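Local coordinates for nematode fatty acid retinoid binding protein (Necator americanus, PDB 4XCP) that probably binds lipids such as fatty acids and retinol, and holds palmitic acid between the helices of its all-helical fold, at residues T46-V51 / R113-N118; K58-S63 / I106-K111. One frame throughout, in Å; residues are numbered along the deposited sequence. Where two conformers were deposited one is given.

Contact 1. Residues T46-V51 / R113-N118; sequences TVLKEV and RYYTGN. With PLM (palmitic acid), chain B.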
loop_
_atom_site.group_PDB
_atom_site.type_symbol
_atom_site.label_atom_id
_atom_site.label_comp_id
_atom_site.label_asym_id
_atom_site.label_seq_id
_atom_site.Cartn_x
_atom_site.Cartn_y
_atom_site.Cartn_z
ATOM N N THR A 46 -5.993 -16.753 -4.706
ATOM C CA THR A 46 -6.775 -17.056 -5.906
ATOM C C THR A 46 -7.934 -16.067 -6.031
ATOM O O THR A 46 -8.151 -15.504 -7.107
ATOM C CB THR A 46 -7.278 -18.497 -5.883
ATOM O OG1 THR A 46 -6.137 -19.320 -6.038
ATOM C CG2 THR A 46 -8.293 -18.787 -7.013
ATOM N N VAL A 47 -8.673 -15.866 -4.925
ATOM C CA VAL A 47 -9.844 -14.995 -4.897
ATOM C C VAL A 47 -9.453 -13.520 -5.153
ATOM O O VAL A 47 -10.133 -12.848 -5.934
ATOM C CB VAL A 47 -10.690 -15.229 -3.615
ATOM C CG1 VAL A 47 -11.828 -14.220 -3.502
ATOM C CG2 VAL A 47 -11.262 -16.654 -3.617
ATOM N N LEU A 48 -8.319 -13.060 -4.588
ATOM C CA LEU A 48 -7.836 -11.690 -4.822
ATOM C C LEU A 48 -7.486 -11.476 -6.293
ATOM O O LEU A 48 -7.910 -10.477 -6.889
ATOM C CB LEU A 48 -6.644 -11.339 -3.903
ATOM C CG LEU A 48 -6.985 -11.195 -2.405
ATOM C CD1 LEU A 48 -5.722 -11.101 -1.572
ATOM C CD2 LEU A 48 -7.890 -9.973 -2.137
ATOM N N LYS A 49 -6.773 -12.437 -6.883
ATOM C CA LYS A 49 -6.386 -12.425 -8.289
ATOM C C LYS A 49 -7.629 -12.434 -9.200
ATOM O O LYS A 49 -7.698 -11.629 -10.132
ATOM C CB LYS A 49 -5.460 -13.618 -8.593
ATOM C CG LYS A 49 -4.987 -13.700 -10.046
ATOM C CD LYS A 49 -4.039 -14.862 -10.245
ATOM C CE LYS A 49 -3.579 -15.001 -11.682
ATOM N NZ LYS A 49 -2.657 -13.908 -12.095
ATOM N N GLU A 50 -8.612 -13.315 -8.919
ATOM C CA GLU A 50 -9.860 -13.385 -9.711
ATOM C C GLU A 50 -10.651 -12.066 -9.640
ATOM O O GLU A 50 -11.149 -11.605 -10.659
ATOM C CB GLU A 50 -10.750 -14.555 -9.246
ATOM C CG GLU A 50 -10.224 -15.901 -9.695
ATOM C CD GLU A 50 -10.895 -17.092 -9.049
ATOM O OE1 GLU A 50 -11.638 -16.908 -8.062
ATOM O OE2 GLU A 50 -10.607 -18.225 -9.482
ATOM N N VAL A 51 -10.766 -11.465 -8.442
ATOM C CA VAL A 51 -11.449 -10.175 -8.291
ATOM C C VAL A 51 -10.677 -9.100 -9.097
ATOM O O VAL A 51 -11.283 -8.360 -9.855
ATOM C CB VAL A 51 -11.666 -9.775 -6.798
ATOM C CG1 VAL A 51 -12.143 -8.318 -6.672
ATOM C CG2 VAL A 51 -12.668 -10.713 -6.137
ATOM N N ARG A 113 1.054 -5.087 -10.450
ATOM C CA ARG A 113 2.114 -5.868 -11.077
ATOM C C ARG A 113 2.286 -7.276 -10.472
ATOM O O ARG A 113 2.755 -8.170 -11.180
ATOM C CB ARG A 113 3.421 -5.078 -11.088
ATOM C CG ARG A 113 3.346 -3.890 -12.039
ATOM C CD ARG A 113 4.710 -3.313 -12.308
ATOM N NE ARG A 113 5.563 -4.291 -12.983
ATOM C CZ ARG A 113 6.874 -4.158 -13.121
ATOM N NH1 ARG A 113 7.494 -3.087 -12.648
ATOM N NH2 ARG A 113 7.576 -5.094 -13.744
ATOM N N TYR A 114 1.892 -7.485 -9.194
ATOM C CA TYR A 114 1.956 -8.802 -8.540
ATOM C C TYR A 114 0.769 -9.689 -8.953
ATOM O O TYR A 114 0.837 -10.912 -8.797
ATOM C CB TYR A 114 2.006 -8.680 -7.005
ATOM C CG TYR A 114 3.357 -8.270 -6.459
ATOM C CD1 TYR A 114 4.391 -9.195 -6.330
ATOM C CD2 TYR A 114 3.608 -6.952 -6.083
ATOM C CE1 TYR A 114 5.658 -8.806 -5.893
ATOM C CE2 TYR A 114 4.852 -6.568 -5.577
ATOM C CZ TYR A 114 5.874 -7.497 -5.490
ATOM O OH TYR A 114 7.103 -7.100 -5.026
ATOM N N TYR A 115 -0.324 -9.067 -9.448
ATOM C CA TYR A 115 -1.542 -9.755 -9.891
ATOM C C TYR A 115 -1.411 -10.165 -11.333
ATOM O O TYR A 115 -1.743 -11.294 -11.680
ATOM C CB TYR A 115 -2.754 -8.839 -9.772
ATOM C CG TYR A 115 -3.312 -8.664 -8.379
ATOM C CD1 TYR A 115 -3.605 -9.769 -7.579
ATOM C CD2 TYR A 115 -3.654 -7.404 -7.902
ATOM C CE1 TYR A 115 -4.167 -9.614 -6.313
ATOM C CE2 TYR A 115 -4.245 -7.238 -6.652
ATOM C CZ TYR A 115 -4.496 -8.345 -5.859
ATOM O OH TYR A 115 -5.094 -8.164 -4.641
ATOM N N THR A 116 -0.944 -9.235 -12.178
ATOM C CA THR A 116 -0.737 -9.468 -13.601
ATOM C C THR A 116 0.635 -10.160 -13.811
ATOM O O THR A 116 1.249 -10.652 -12.846
ATOM C CB THR A 116 -0.987 -8.161 -14.409
ATOM O OG1 THR A 116 -1.171 -8.488 -15.787
ATOM C CG2 THR A 116 0.126 -7.116 -14.255
ATOM N N GLY A 117 1.071 -10.225 -15.069
ATOM C CA GLY A 117 2.351 -10.813 -15.432
ATOM C C GLY A 117 3.510 -9.900 -15.081
ATOM O O GLY A 117 3.359 -8.668 -15.068
ATOM N N ASN A 118 4.673 -10.520 -14.770
ATOM C CA ASN A 118 5.949 -9.875 -14.440
ATOM C C ASN A 118 5.852 -8.971 -13.174
ATOM O O ASN A 118 5.454 -7.802 -13.226
ATOM C CB ASN A 118 6.540 -9.163 -15.685
ATOM C CG ASN A 118 7.343 -7.913 -15.459
ATOM O OD1 ASN A 118 6.899 -6.814 -15.807
ATOM N ND2 ASN A 118 8.532 -8.045 -14.875
HETATM C C1 PLM B . 2.266 -3.825 -2.047
HETATM O O1 PLM B . 1.428 -4.308 -1.173
HETATM O O2 PLM B . 2.476 -2.628 -2.174
HETATM C C2 PLM B . 2.957 -4.873 -2.870
HETATM C C3 PLM B . 2.540 -6.320 -2.620
HETATM C C4 PLM B . 1.286 -6.738 -3.360
HETATM C C5 PLM B . 0.860 -8.167 -3.107
HETATM C C6 PLM B . -0.274 -8.660 -3.994
HETATM C C7 PLM B . -1.561 -9.023 -3.267
HETATM C C8 PLM B . -2.350 -7.825 -2.818
HETATM C C9 PLM B . -3.566 -8.134 -2.016
HETATM C CA PLM B . -3.743 -7.247 -0.815
HETATM C CB PLM B . -4.666 -6.059 -0.964
HETATM C CC PLM B . -4.914 -5.289 0.345
HETATM C CD PLM B . -3.775 -4.371 0.832
HETATM C CE PLM B . -2.561 -5.081 1.436
HETATM C CF PLM B . -1.538 -4.174 2.069
HETATM C CG PLM B . -0.521 -3.571 1.122
#
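The Tyr115 ring lies obliquely against Leu48 and Lys49; Phe52, on the same helix as these partners, stacks with it. This is helix-to-helix packing in the all-helical fold of the FAR family: Tyr115, in the C-terminal part of helix 94-115, meets helix 42-53 beside a bound palmitic acid. Tyr115 CE1 sits 3.9 Å from Leu48 CB and CD1 the same distance from Lys49 CA, so the ring touches backbone as well as side-chain atoms. With CG anti to the carbonyl carbon (chi1 -78°), the ring carries its hydroxyl past Leu48 to the ligand. There Tyr115 CZ comes within 3.8 Å of palmitic acid C8, while Tyr115 OH to C9 is only 3.0 Å, a tight fit. Leu48 CD1 lies 3.7 Å from C9 of the same palmitic acid. Tyr114, the preceding residue, also meets the ligand obliquely, CD2 at 3.6 Å from C4, and its ring is met by that of Phe16.

The outer side of the contact is polar. The Lys49 side chain leaves the helix with CG anti to the backbone N and stays extended as far as CE, bending only at chi4 (70°). This delivers NZ to the carbonyl oxygen of Tyr115: Lys49 NZ donates to Tyr115 O at 2.8 Å, nearly in line with the carbonyl bond (C=O...N 172°).

Contact 2. Residues K58-S63 / I106-K111; sequences KNTEES and IARGIK. With PLM (palmitic acid), chain C; PLM (palmitic acid), chain B.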
loop_
_atom_site.group_PDB
_atom_site.type_symbol
_atom_site.label_atom_id
_atom_site.label_comp_id
_atom_site.label_asym_id
_atom_site.label_seq_id
_atom_site.Cartn_x
_atom_site.Cartn_y
_atom_site.Cartn_z
ATOM N N LYS A 58 -15.137 0.911 -10.542
ATOM C CA LYS A 58 -15.375 2.355 -10.421
ATOM C C LYS A 58 -14.461 2.958 -9.349
ATOM O O LYS A 58 -13.894 4.030 -9.540
ATOM C CB LYS A 58 -16.860 2.620 -10.079
ATOM C CG LYS A 58 -17.216 4.102 -9.896
ATOM C CD LYS A 58 -18.619 4.282 -9.334
ATOM C CE LYS A 58 -18.862 5.700 -8.851
ATOM N NZ LYS A 58 -19.021 6.673 -9.967
ATOM N N ASN A 59 -14.289 2.239 -8.235
ATOM C CA ASN A 59 -13.503 2.703 -7.092
ATOM C C ASN A 59 -13.145 1.495 -6.223
ATOM O O ASN A 59 -13.549 0.369 -6.533
ATOM C CB ASN A 59 -14.320 3.775 -6.297
ATOM C CG ASN A 59 -15.763 3.405 -5.966
ATOM O OD1 ASN A 59 -16.101 2.264 -5.672
ATOM N ND2 ASN A 59 -16.656 4.381 -5.952
ATOM N N THR A 60 -12.376 1.730 -5.154
ATOM C CA THR A 60 -11.931 0.709 -4.198
ATOM C C THR A 60 -13.110 0.011 -3.528
ATOM O O THR A 60 -13.109 -1.218 -3.442
ATOM C CB THR A 60 -10.926 1.304 -3.204
ATOM O OG1 THR A 60 -9.935 1.990 -3.962
ATOM C CG2 THR A 60 -10.238 0.240 -2.353
ATOM N N GLU A 61 -14.119 0.786 -3.105
ATOM C CA GLU A 61 -15.330 0.296 -2.445
ATOM C C GLU A 61 -16.065 -0.776 -3.289
ATOM O O GLU A 61 -16.527 -1.777 -2.734
ATOM C CB GLU A 61 -16.254 1.475 -2.080
ATOM C CG GLU A 61 -15.705 2.401 -0.993
ATOM C CD GLU A 61 -14.577 3.367 -1.334
ATOM O OE1 GLU A 61 -14.382 3.687 -2.532
ATOM O OE2 GLU A 61 -13.896 3.824 -0.386
ATOM N N GLU A 62 -16.120 -0.583 -4.630
ATOM C CA GLU A 62 -16.766 -1.515 -5.581
ATOM C C GLU A 62 -15.940 -2.814 -5.717
ATOM O O GLU A 62 -16.506 -3.913 -5.799
ATOM C CB GLU A 62 -16.965 -0.840 -6.938
ATOM C CG GLU A 62 -17.927 -1.567 -7.847
ATOM C CD GLU A 62 -18.166 -0.812 -9.136
ATOM O OE1 GLU A 62 -17.436 -1.082 -10.114
ATOM O OE2 GLU A 62 -19.027 0.097 -9.149
ATOM N N SER A 63 -14.599 -2.672 -5.707
ATOM C CA SER A 63 -13.653 -3.785 -5.740
ATOM C C SER A 63 -13.826 -4.652 -4.457
ATOM O O SER A 63 -13.864 -5.876 -4.543
ATOM C CB SER A 63 -12.227 -3.247 -5.836
ATOM O OG SER A 63 -11.334 -4.335 -6.001
ATOM N N ILE A 106 0.664 5.062 -6.251
ATOM C CA ILE A 106 1.958 4.453 -6.582
ATOM C C ILE A 106 2.013 3.006 -6.059
ATOM O O ILE A 106 2.386 2.086 -6.807
ATOM C CB ILE A 106 3.127 5.341 -6.091
ATOM C CG1 ILE A 106 3.234 6.621 -6.954
ATOM C CG2 ILE A 106 4.449 4.555 -6.072
ATOM C CD1 ILE A 106 4.153 7.740 -6.412
ATOM N N ALA A 107 1.582 2.812 -4.795
ATOM C CA ALA A 107 1.547 1.503 -4.160
ATOM C C ALA A 107 0.591 0.547 -4.896
ATOM O O ALA A 107 0.914 -0.629 -5.035
ATOM C CB ALA A 107 1.165 1.631 -2.689
ATOM N N ARG A 108 -0.539 1.065 -5.421
ATOM C CA ARG A 108 -1.528 0.276 -6.152
ATOM C C ARG A 108 -1.006 -0.205 -7.520
ATOM O O ARG A 108 -1.348 -1.305 -7.944
ATOM C CB ARG A 108 -2.873 1.018 -6.264
ATOM C CG ARG A 108 -3.576 1.156 -4.904
ATOM C CD ARG A 108 -5.075 0.992 -4.984
ATOM N NE ARG A 108 -5.788 2.254 -5.176
ATOM C CZ ARG A 108 -6.585 2.817 -4.269
ATOM N NH1 ARG A 108 -6.739 2.264 -3.071
ATOM N NH2 ARG A 108 -7.210 3.950 -4.541
ATOM N N GLY A 109 -0.187 0.614 -8.180
ATOM C CA GLY A 109 0.469 0.258 -9.433
ATOM C C GLY A 109 1.466 -0.870 -9.201
ATOM O O GLY A 109 1.569 -1.779 -10.022
ATOM N N ILE A 110 2.172 -0.855 -8.042
ATOM C CA ILE A 110 3.116 -1.917 -7.657
ATOM C C ILE A 110 2.328 -3.205 -7.412
ATOM O O ILE A 110 2.694 -4.267 -7.923
ATOM C CB ILE A 110 3.975 -1.490 -6.425
ATOM C CG1 ILE A 110 5.047 -0.418 -6.817
ATOM C CG2 ILE A 110 4.590 -2.707 -5.682
ATOM C CD1 ILE A 110 6.113 -0.840 -7.992
ATOM N N LYS A 111 1.238 -3.097 -6.640
ATOM C CA LYS A 111 0.329 -4.198 -6.313
ATOM C C LYS A 111 -0.254 -4.830 -7.597
ATOM O O LYS A 111 -0.231 -6.051 -7.724
ATOM C CB LYS A 111 -0.783 -3.671 -5.402
ATOM C CG LYS A 111 -1.625 -4.761 -4.767
ATOM C CD LYS A 111 -2.605 -4.206 -3.725
ATOM C CE LYS A 111 -1.946 -3.813 -2.424
ATOM N NZ LYS A 111 -1.236 -4.953 -1.799
HETATM C C1 PLM C . -10.969 5.036 -4.449
HETATM O O1 PLM C . -11.971 4.434 -4.136
HETATM O O2 PLM C . -10.524 5.094 -5.675
HETATM C C2 PLM C . -10.123 5.787 -3.463
HETATM C C3 PLM C . -10.326 5.373 -2.008
HETATM C C4 PLM C . -9.286 5.957 -1.073
HETATM C C5 PLM C . -7.984 5.170 -1.013
HETATM C C6 PLM C . -8.055 3.896 -0.185
HETATM C C7 PLM C . -6.696 3.378 0.259
HETATM C C8 PLM C . -6.724 2.031 0.966
HETATM C C9 PLM C . -5.737 1.016 0.420
HETATM C CA PLM C . -5.857 -0.362 1.051
HETATM C CB PLM C . -7.102 -1.149 0.642
HETATM C CC PLM C . -7.123 -1.611 -0.808
HETATM C CD PLM C . -8.169 -2.675 -1.071
HETATM C CE PLM C . -8.238 -3.183 -2.511
HETATM C CF PLM C . -8.256 -4.710 -2.654
HETATM C CG PLM C . -9.451 -5.248 -3.405
HETATM C C1 PLM B . 2.266 -3.825 -2.047
HETATM O O1 PLM B . 1.428 -4.308 -1.173
HETATM O O2 PLM B . 2.476 -2.628 -2.174
HETATM C C2 PLM B . 2.957 -4.873 -2.870
HETATM C C3 PLM B . 2.540 -6.320 -2.620
HETATM C C4 PLM B . 1.286 -6.738 -3.360
HETATM C C5 PLM B . 0.860 -8.167 -3.107
HETATM C C6 PLM B . -0.274 -8.660 -3.994
HETATM C C7 PLM B . -1.561 -9.023 -3.267
HETATM C C8 PLM B . -2.350 -7.825 -2.818
HETATM C C9 PLM B . -3.566 -8.134 -2.016
HETATM C CA PLM B . -3.743 -7.247 -0.815
HETATM C CB PLM B . -4.666 -6.059 -0.964
HETATM C CC PLM B . -4.914 -5.289 0.345
HETATM C CD PLM B . -3.775 -4.371 0.832
HETATM C CE PLM B . -2.561 -5.081 1.436
HETATM C CF PLM B . -1.538 -4.174 2.069
HETATM C CG PLM B . -0.521 -3.571 1.122
#
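Thr60 OG1 sits over one face of the Arg108 guanidinium, 3.3 Å from NH1, too poorly angled for a hydrogen bond. The site illustrates a helix N-terminus receiving a fatty-acid carboxyl group: helix 60-70 begins here, with Asn59 at the N-cap. Its OD1 accepts from Glu62 N at 3.0 Å, whereas Thr60 N is turned to the ligand, donating to palmitic acid O1 of chain C at 2.9 Å (159°). Arg108, bent at chi2 and chi3 (-92° at the latter), reaches across to the same lipid, NH1 lying 3.5 Å from its C7. On the Thr60 side, CG2 packs 3.8 Å from carbon CD of the returning tail.

Beyond these side-chain tips the contact is loose. The backbones stay well apart, Thr60 CA lying 10.6 Å from Arg108 CA, and the chain C palmitic acid runs between the two helices. Lys58 and Glu62 lie on the solvent side, where the backbone N of Lys58 donates a hydrogen bond to Glu62 OE1. One turn on from Arg108, buried Lys111 serves the other palmitic acid: bent at chi3 and chi4, it folds back so that NZ donates to O1 of the chain B ligand at 2.8 Å.

The two contacts, with centres 12 Å apart, show how one long helix can line two neighbouring lipid sites. Both use helix 94-115, contact 2 in its second half and contact 1 around its C-terminal part. Along the chain the order is 46-51, 58-63, 106-111, 113-118, so contact 2 falls within the span that contact 1 brings together. Helices 42-53 and 60-70 are consecutive, and the contacts touch through them, Val51 CG1 lying 3.7 Å from Ser63 O. The chain B palmitic acid borders both contacts: contact 2 supplies a bond to its carboxyl group and contact 1 packs against its hydrocarbon chain, consistent with a lipid-binding interior shared by these helices.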